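Local coordinates for non-toxic crystal protein (Bacillus thuringiensis, PDB 2D42) that is a non-toxic parasporal crystal protein of unknown function that closely resembles the beta-pore-forming toxins of the aerolysin and epsilon-toxin family in its structure, at residues A[39-44]-A[168-173]; A[145-150]-A[240-245]. One frame throughout, in Å; residues are numbered along the deposited sequence.

Contact 1. Residues A[39-44]-A[168-173]; sequences GLDARI and VLECVV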
ATOM      1  N   GLY A  39       0.323  10.837  -9.036  1.00 24.62           N
ATOM      2  CA  GLY A  39       0.659  11.165  -7.663  1.00 25.31           C
ATOM      3  C   GLY A  39      -0.047  10.286  -6.649  1.00 25.70           C
ATOM      4  O   GLY A  39      -0.525  10.765  -5.626  1.00 24.64           O
ATOM      5  N   LEU A  40      -0.129   8.997  -6.945  1.00 25.21           N
ATOM      6  CA  LEU A  40      -0.768   8.041  -6.041  1.00 28.68           C
ATOM      7  C   LEU A  40      -0.163   8.092  -4.635  1.00 28.55           C
ATOM      8  O   LEU A  40       1.052   7.991  -4.468  1.00 25.44           O
ATOM      9  CB  LEU A  40      -0.597   6.637  -6.598  1.00 28.60           C
ATOM     10  CG  LEU A  40      -1.803   5.809  -7.031  1.00 31.30           C
ATOM     11  CD1 LEU A  40      -3.020   6.667  -7.304  1.00 30.18           C
ATOM     12  CD2 LEU A  40      -1.384   5.018  -8.252  1.00 28.04           C
ATOM     13  N   ASP A  41      -1.012   8.240  -3.624  1.00 29.39           N
ATOM     14  CA  ASP A  41      -0.525   8.278  -2.248  1.00 31.43           C
ATOM     15  C   ASP A  41      -1.489   7.558  -1.310  1.00 30.51           C
ATOM     16  O   ASP A  41      -2.704   7.572  -1.510  1.00 29.54           O
ATOM     17  CB  ASP A  41      -0.329   9.724  -1.782  1.00 32.10           C
ATOM     18  CG  ASP A  41       0.706   9.846  -0.665  1.00 35.43           C
ATOM     19  OD1 ASP A  41       1.225   8.807  -0.198  1.00 33.37           O
ATOM     20  OD2 ASP A  41       1.003  10.985  -0.255  1.00 38.30           O
ATOM     21  N   ALA A  42      -0.933   6.917  -0.292  1.00 31.48           N
ATOM     22  CA  ALA A  42      -1.736   6.188   0.679  1.00 32.70           C
ATOM     23  C   ALA A  42      -1.156   6.405   2.061  1.00 32.61           C
ATOM     24  O   ALA A  42      -0.063   5.931   2.362  1.00 35.43           O
ATOM     25  CB  ALA A  42      -1.745   4.708   0.346  1.00 32.99           C
ATOM     26  N   ARG A  43      -1.880   7.134   2.898  1.00 31.84           N
ATOM     27  CA  ARG A  43      -1.404   7.389   4.243  1.00 33.42           C
ATOM     28  C   ARG A  43      -2.301   6.733   5.281  1.00 31.47           C
ATOM     29  O   ARG A  43      -3.448   6.381   4.996  1.00 29.48           O
ATOM     30  CB  ARG A  43      -1.279   8.898   4.498  1.00 34.46           C
ATOM     31  CG  ARG A  43      -2.501   9.731   4.173  1.00 38.95           C
ATOM     32  CD  ARG A  43      -2.116  11.214   4.086  1.00 42.28           C
ATOM     33  NE  ARG A  43      -3.234  12.061   3.673  1.00 45.19           N
ATOM     34  CZ  ARG A  43      -4.302  12.315   4.422  1.00 47.60           C
ATOM     35  NH1 ARG A  43      -4.410  11.793   5.640  1.00 48.95           N
ATOM     36  NH2 ARG A  43      -5.273  13.091   3.953  1.00 49.13           N
ATOM     37  N   ILE A  44      -1.752   6.562   6.478  1.00 30.24           N
ATOM     38  CA  ILE A  44      -2.449   5.938   7.594  1.00 29.38           C
ATOM     39  C   ILE A  44      -2.667   6.989   8.672  1.00 29.34           C
ATOM     40  O   ILE A  44      -1.745   7.353   9.399  1.00 31.09           O
ATOM     41  CB  ILE A  44      -1.600   4.765   8.130  1.00 29.92           C
ATOM     42  CG1 ILE A  44      -1.389   3.760   6.995  1.00 29.16           C
ATOM     43  CG2 ILE A  44      -2.266   4.120   9.359  1.00 28.66           C
ATOM     44  CD1 ILE A  44      -0.417   2.668   7.319  1.00 33.17           C
ATOM     45  N   VAL A 168      -6.028   6.417   3.841  1.00 23.61           N
ATOM     46  CA  VAL A 168      -6.632   7.529   3.132  1.00 24.95           C
ATOM     47  C   VAL A 168      -5.910   7.475   1.793  1.00 25.04           C
ATOM     48  O   VAL A 168      -4.688   7.560   1.740  1.00 22.14           O
ATOM     49  CB  VAL A 168      -6.371   8.879   3.840  1.00 23.14           C
ATOM     50  CG1 VAL A 168      -6.848  10.035   2.949  1.00 21.44           C
ATOM     51  CG2 VAL A 168      -7.137   8.917   5.174  1.00 25.43           C
ATOM     52  N   LEU A 169      -6.659   7.284   0.714  1.00 25.77           N
ATOM     53  CA  LEU A 169      -6.033   7.187  -0.598  1.00 25.84           C
ATOM     54  C   LEU A 169      -6.156   8.508  -1.325  1.00 26.06           C
ATOM     55  O   LEU A 169      -7.221   9.116  -1.341  1.00 28.16           O
ATOM     56  CB  LEU A 169      -6.683   6.058  -1.403  1.00 23.66           C
ATOM     57  CG  LEU A 169      -6.700   4.706  -0.669  1.00 25.97           C
ATOM     58  CD1 LEU A 169      -7.438   3.673  -1.516  1.00 21.72           C
ATOM     59  CD2 LEU A 169      -5.263   4.248  -0.377  1.00 21.74           C
ATOM     60  N   GLU A 170      -5.056   8.951  -1.924  1.00 27.57           N
ATOM     61  CA  GLU A 170      -5.045  10.224  -2.634  1.00 27.04           C
ATOM     62  C   GLU A 170      -4.355  10.136  -3.982  1.00 27.61           C
ATOM     63  O   GLU A 170      -3.530   9.263  -4.205  1.00 26.00           O
ATOM     64  CB  GLU A 170      -4.340  11.284  -1.781  1.00 28.46           C
ATOM     65  CG  GLU A 170      -5.105  11.657  -0.522  1.00 34.40           C
ATOM     66  CD  GLU A 170      -4.293  12.521   0.424  1.00 37.42           C
ATOM     67  OE1 GLU A 170      -4.878  13.056   1.384  1.00 42.15           O
ATOM     68  OE2 GLU A 170      -3.072  12.660   0.218  1.00 40.77           O
ATOM     69  N   CYS A 171      -4.719  11.048  -4.882  1.00 27.63           N
ATOM     70  CA  CYS A 171      -4.111  11.120  -6.202  1.00 26.90           C
ATOM     71  C   CYS A 171      -4.615  12.366  -6.913  1.00 27.05           C
ATOM     72  O   CYS A 171      -5.580  12.998  -6.476  1.00 29.17           O
ATOM     73  CB  CYS A 171      -4.427   9.866  -7.034  1.00 26.26           C
ATOM     74  SG  CYS A 171      -6.165   9.622  -7.539  1.00 25.71           S
ATOM     75  N   VAL A 172      -3.933  12.734  -7.988  1.00 25.63           N
ATOM     76  CA  VAL A 172      -4.320  13.891  -8.777  1.00 25.04           C
ATOM     77  C   VAL A 172      -4.984  13.381 -10.055  1.00 24.35           C
ATOM     78  O   VAL A 172      -4.495  12.443 -10.693  1.00 22.22           O
ATOM     79  CB  VAL A 172      -3.098  14.747  -9.161  1.00 27.54           C
ATOM     80  CG1 VAL A 172      -3.529  15.882 -10.084  1.00 27.61           C
ATOM     81  CG2 VAL A 172      -2.431  15.296  -7.902  1.00 24.98           C
ATOM     82  N   VAL A 173      -6.104  13.992 -10.411  1.00 22.28           N
ATOM     83  CA  VAL A 173      -6.826  13.616 -11.615  1.00 23.84           C
ATOM     84  C   VAL A 173      -6.827  14.818 -12.549  1.00 26.28           C
ATOM     85  O   VAL A 173      -7.154  15.932 -12.135  1.00 26.02           O
ATOM     86  CB  VAL A 173      -8.268  13.202 -11.275  1.00 24.65           C
ATOM     87  CG1 VAL A 173      -9.104  13.079 -12.536  1.00 21.86           C
ATOM     88  CG2 VAL A 173      -8.242  11.876 -10.520  1.00 23.17           C
TER
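Ala-42 and Leu-169 meet on the buried face of an antiparallel strand pair, where CB of Ala-42 touches CD2 of Leu-169 at 3.6 Å. Beside them CD1 of Leu-40 comes within 3.5 Å of CB of Cys-171. Tyr-103 of strand 101-109 covers Leu-40 and Ala-42, while Thr-89 and Val-93 of strand 71-94 reach Leu-169 and Cys-171, making this the tightly packed side. Asp-41 with Glu-170 and Arg-43 with Val-168 are each joined by two backbone bonds, among them Glu-170 N to Asp-41 O at 2.8 Å. Their side chains occupy the more exposed face. There Arg-43 has CG between the backbone N and the carbonyl carbon (chi1 52°), and the extended chain beyond lies alongside Val-168, whose CG1 sits over one guanidinium face, toward its rim. NH2 donates to OE1 of Glu-170 at 2.6 Å, on the syn side but 31° out of the carboxylate plane; the two planes are 70° apart, and NE adds a weak bond to the same oxygen. Asp-41 OD2 stands 4.4 Å from Glu-170 OE2. With OE1 gripped by two donors of one guanidinium, Arg-43 would probably ease any repulsion between these acids, if both are ionised.

Contact 2. Residues A[145-150]-A[240-245]; sequences RVPPFH and VVIEPL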
ATOM      1  N   ARG A 145      30.929 -16.814  26.977  1.00 33.03           N
ATOM      2  CA  ARG A 145      32.009 -17.551  27.597  1.00 33.27           C
ATOM      3  C   ARG A 145      31.389 -18.814  28.145  1.00 31.10           C
ATOM      4  O   ARG A 145      30.537 -18.766  29.030  1.00 31.25           O
ATOM      5  CB  ARG A 145      32.655 -16.749  28.728  1.00 38.36           C
ATOM      6  CG  ARG A 145      33.744 -17.523  29.457  1.00 43.86           C
ATOM      7  CD  ARG A 145      34.528 -16.637  30.416  1.00 49.67           C
ATOM      8  NE  ARG A 145      35.254 -15.588  29.703  1.00 54.27           N
ATOM      9  CZ  ARG A 145      36.085 -14.726  30.280  1.00 57.31           C
ATOM     10  NH1 ARG A 145      36.302 -14.782  31.590  1.00 57.97           N
ATOM     11  NH2 ARG A 145      36.705 -13.810  29.546  1.00 58.35           N
ATOM     12  N   VAL A 146      31.801 -19.952  27.606  1.00 29.00           N
ATOM     13  CA  VAL A 146      31.251 -21.215  28.057  1.00 28.26           C
ATOM     14  C   VAL A 146      32.170 -21.867  29.068  1.00 30.40           C
ATOM     15  O   VAL A 146      33.260 -22.330  28.727  1.00 30.60           O
ATOM     16  CB  VAL A 146      31.043 -22.193  26.896  1.00 26.40           C
ATOM     17  CG1 VAL A 146      30.288 -23.408  27.396  1.00 23.85           C
ATOM     18  CG2 VAL A 146      30.290 -21.503  25.763  1.00 24.85           C
ATOM     19  N   PRO A 147      31.733 -21.915  30.331  1.00 32.17           N
ATOM     20  CA  PRO A 147      32.499 -22.508  31.428  1.00 34.54           C
ATOM     21  C   PRO A 147      32.761 -23.990  31.205  1.00 36.09           C
ATOM     22  O   PRO A 147      32.020 -24.662  30.489  1.00 35.95           O
ATOM     23  CB  PRO A 147      31.604 -22.271  32.643  1.00 34.23           C
ATOM     24  CG  PRO A 147      30.824 -21.034  32.256  1.00 34.00           C
ATOM     25  CD  PRO A 147      30.478 -21.331  30.828  1.00 30.27           C
ATOM     26  N   PRO A 148      33.823 -24.518  31.827  1.00 37.52           N
ATOM     27  CA  PRO A 148      34.160 -25.935  31.683  1.00 37.02           C
ATOM     28  C   PRO A 148      32.953 -26.825  31.967  1.00 36.73           C
ATOM     29  O   PRO A 148      32.159 -26.543  32.863  1.00 37.08           O
ATOM     30  CB  PRO A 148      35.269 -26.123  32.715  1.00 37.71           C
ATOM     31  CG  PRO A 148      35.972 -24.800  32.666  1.00 38.52           C
ATOM     32  CD  PRO A 148      34.817 -23.824  32.665  1.00 38.47           C
ATOM     33  N   PHE A 149      32.811 -27.890  31.190  1.00 35.85           N
ATOM     34  CA  PHE A 149      31.717 -28.834  31.367  1.00 36.82           C
ATOM     35  C   PHE A 149      30.322 -28.197  31.407  1.00 35.57           C
ATOM     36  O   PHE A 149      29.463 -28.592  32.201  1.00 33.38           O
ATOM     37  CB  PHE A 149      31.971 -29.654  32.629  1.00 39.23           C
ATOM     38  CG  PHE A 149      33.261 -30.436  32.590  1.00 44.90           C
ATOM     39  CD1 PHE A 149      33.366 -31.601  31.831  1.00 44.95           C
ATOM     40  CD2 PHE A 149      34.377 -30.001  33.303  1.00 45.75           C
ATOM     41  CE1 PHE A 149      34.561 -32.321  31.785  1.00 46.54           C
ATOM     42  CE2 PHE A 149      35.578 -30.716  33.262  1.00 46.92           C
ATOM     43  CZ  PHE A 149      35.669 -31.875  32.503  1.00 46.06           C
ATOM     44  N   HIS A 150      30.111 -27.224  30.528  1.00 35.05           N
ATOM     45  CA  HIS A 150      28.839 -26.516  30.396  1.00 35.38           C
ATOM     46  C   HIS A 150      28.434 -26.483  28.919  1.00 35.52           C
ATOM     47  O   HIS A 150      29.256 -26.725  28.031  1.00 34.46           O
ATOM     48  CB  HIS A 150      28.971 -25.064  30.870  1.00 37.42           C
ATOM     49  CG  HIS A 150      28.843 -24.881  32.348  1.00 40.56           C
ATOM     50  ND1 HIS A 150      29.727 -25.431  33.251  1.00 42.50           N
ATOM     51  CD2 HIS A 150      27.939 -24.185  33.081  1.00 42.06           C
ATOM     52  CE1 HIS A 150      29.375 -25.081  34.477  1.00 42.24           C
ATOM     53  NE2 HIS A 150      28.293 -24.325  34.400  1.00 41.66           N
ATOM     54  N   VAL A 240      20.947 -16.612  25.523  1.00 29.44           N
ATOM     55  CA  VAL A 240      21.808 -17.754  25.754  1.00 29.39           C
ATOM     56  C   VAL A 240      21.644 -18.333  27.155  1.00 29.15           C
ATOM     57  O   VAL A 240      21.841 -17.643  28.152  1.00 31.69           O
ATOM     58  CB  VAL A 240      23.278 -17.368  25.555  1.00 27.81           C
ATOM     59  CG1 VAL A 240      24.167 -18.594  25.692  1.00 25.73           C
ATOM     60  CG2 VAL A 240      23.458 -16.708  24.194  1.00 26.64           C
ATOM     61  N   VAL A 241      21.264 -19.602  27.215  1.00 29.15           N
ATOM     62  CA  VAL A 241      21.118 -20.293  28.480  1.00 30.68           C
ATOM     63  C   VAL A 241      22.370 -21.150  28.629  1.00 31.37           C
ATOM     64  O   VAL A 241      22.646 -22.014  27.792  1.00 29.92           O
ATOM     65  CB  VAL A 241      19.878 -21.208  28.494  1.00 33.16           C
ATOM     66  CG1 VAL A 241      19.909 -22.100  29.734  1.00 35.44           C
ATOM     67  CG2 VAL A 241      18.605 -20.364  28.486  1.00 34.80           C
ATOM     68  N   ILE A 242      23.136 -20.885  29.681  1.00 31.22           N
ATOM     69  CA  ILE A 242      24.363 -21.625  29.952  1.00 33.50           C
ATOM     70  C   ILE A 242      24.091 -22.558  31.127  1.00 35.69           C
ATOM     71  O   ILE A 242      23.583 -22.129  32.160  1.00 35.87           O
ATOM     72  CB  ILE A 242      25.511 -20.668  30.317  1.00 33.94           C
ATOM     73  CG1 ILE A 242      25.859 -19.800  29.113  1.00 34.90           C
ATOM     74  CG2 ILE A 242      26.729 -21.455  30.775  1.00 36.36           C
ATOM     75  CD1 ILE A 242      26.825 -18.691  29.437  1.00 36.40           C
ATOM     76  N   GLU A 243      24.416 -23.833  30.971  1.00 37.34           N
ATOM     77  CA  GLU A 243      24.167 -24.781  32.044  1.00 40.24           C
ATOM     78  C   GLU A 243      25.214 -25.884  32.104  1.00 40.46           C
ATOM     79  O   GLU A 243      25.831 -26.228  31.095  1.00 39.79           O
ATOM     80  CB  GLU A 243      22.771 -25.386  31.882  1.00 41.07           C
ATOM     81  CG  GLU A 243      22.564 -26.119  30.572  1.00 44.58           C
ATOM     82  CD  GLU A 243      21.099 -26.382  30.273  1.00 47.92           C
ATOM     83  OE1 GLU A 243      20.808 -27.062  29.265  1.00 50.66           O
ATOM     84  OE2 GLU A 243      20.234 -25.907  31.041  1.00 47.73           O
ATOM     85  N   PRO A 244      25.426 -26.455  33.299  1.00 40.85           N
ATOM     86  CA  PRO A 244      26.406 -27.526  33.482  1.00 41.26           C
ATOM     87  C   PRO A 244      25.951 -28.843  32.868  1.00 42.72           C
ATOM     88  O   PRO A 244      24.755 -29.139  32.806  1.00 40.51           O
ATOM     89  CB  PRO A 244      26.535 -27.614  34.999  1.00 41.69           C
ATOM     90  CG  PRO A 244      25.143 -27.299  35.456  1.00 41.39           C
ATOM     91  CD  PRO A 244      24.789 -26.106  34.583  1.00 40.91           C
ATOM     92  N   LEU A 245      26.916 -29.627  32.409  1.00 43.76           N
ATOM     93  CA  LEU A 245      26.625 -30.922  31.824  1.00 47.42           C
ATOM     94  C   LEU A 245      26.439 -31.911  32.971  1.00 50.99           C
ATOM     95  O   LEU A 245      27.076 -31.783  34.016  1.00 51.14           O
ATOM     96  CB  LEU A 245      27.791 -31.366  30.940  1.00 45.76           C
ATOM     97  CG  LEU A 245      28.186 -30.402  29.819  1.00 43.53           C
ATOM     98  CD1 LEU A 245      29.438 -30.910  29.137  1.00 42.17           C
ATOM     99  CD2 LEU A 245      27.042 -30.269  28.825  1.00 42.08           C
TER
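His-150 lays its imidazole against Pro-244, and Pro-244, Pro-147 and Ile-242 gather round that ring. CB of Pro-244 makes a CH-pi contact, 3.9 Å from the ring centroid and 19° off the normal, while CA of the same proline also lies over the centre of this face. The opposite face is covered by CB of Pro-147, toward the rim, so the imidazole is held between two prolines from separate parts of the chain. Ile-242 completes the apolar cluster: its CG2 touches CD of Pro-147 at 3.8 Å and also reaches CD2 of His-150, and the Pro-147 and Ile-242 side chains cross at about a right angle. Farther along, CG and CD1 of Leu-245 pack on the backbone of Phe-149.

Among the polar interactions, a single conventional hydrogen bond spans the segments, from Leu-245 N to Phe-149 O at 2.8 Å and nearly straight (166°). CA-H...O contacts supplement it: Pro-244 CA approaches the same Phe-149 oxygen, and His-150 CA lies 3.1 Å from Glu-243 O. Within 145-150, ND1 of His-150 donates to Pro-148 O at 2.7 Å; the oxygen lies at the ring edge, in plane, although the donor stands above the carbonyl plane. This bond, together with the two proline faces, should limit rotation of the imidazole.

Salt bridges tie Arg-145 to Glu-72 and Glu-243 to Arg-151, beyond the two segments. Separately, the Phe-149 ring stacks with His-248.

The arrangement is a type II beta turn from Pro-147 to His-150, with Phe-149 at positive phi, linking strand 129-146 to strand 150-185 and joined to the end of strand 219-244 through the antiparallel non-hydrogen-bonded pair His-150 and Pro-244: a tight connection at the tip of the elongated, beta-rich fold of aerolysin-like proteins.

In the fold
Contacts 1 and 2 lie far apart on one elongated chain: their centres are 56 Å apart and their nearest atoms about 34 Å. The centre of contact 1 is about 10 Å, and that of contact 2 about 47 Å, from the centre of the chain, the latter toward one end. The long strand 150-185 relates them, since it starts at the turn of contact 2 and carries segment 168-173 into contact 1. Its neighbour in the sheet, strand 219-244, provides the other side of contact 2 and also bonds through its backbone to Leu-169 and Cys-171. The pair illustrates how long strands can join mid-body pairing to a distal turn within a single sheet.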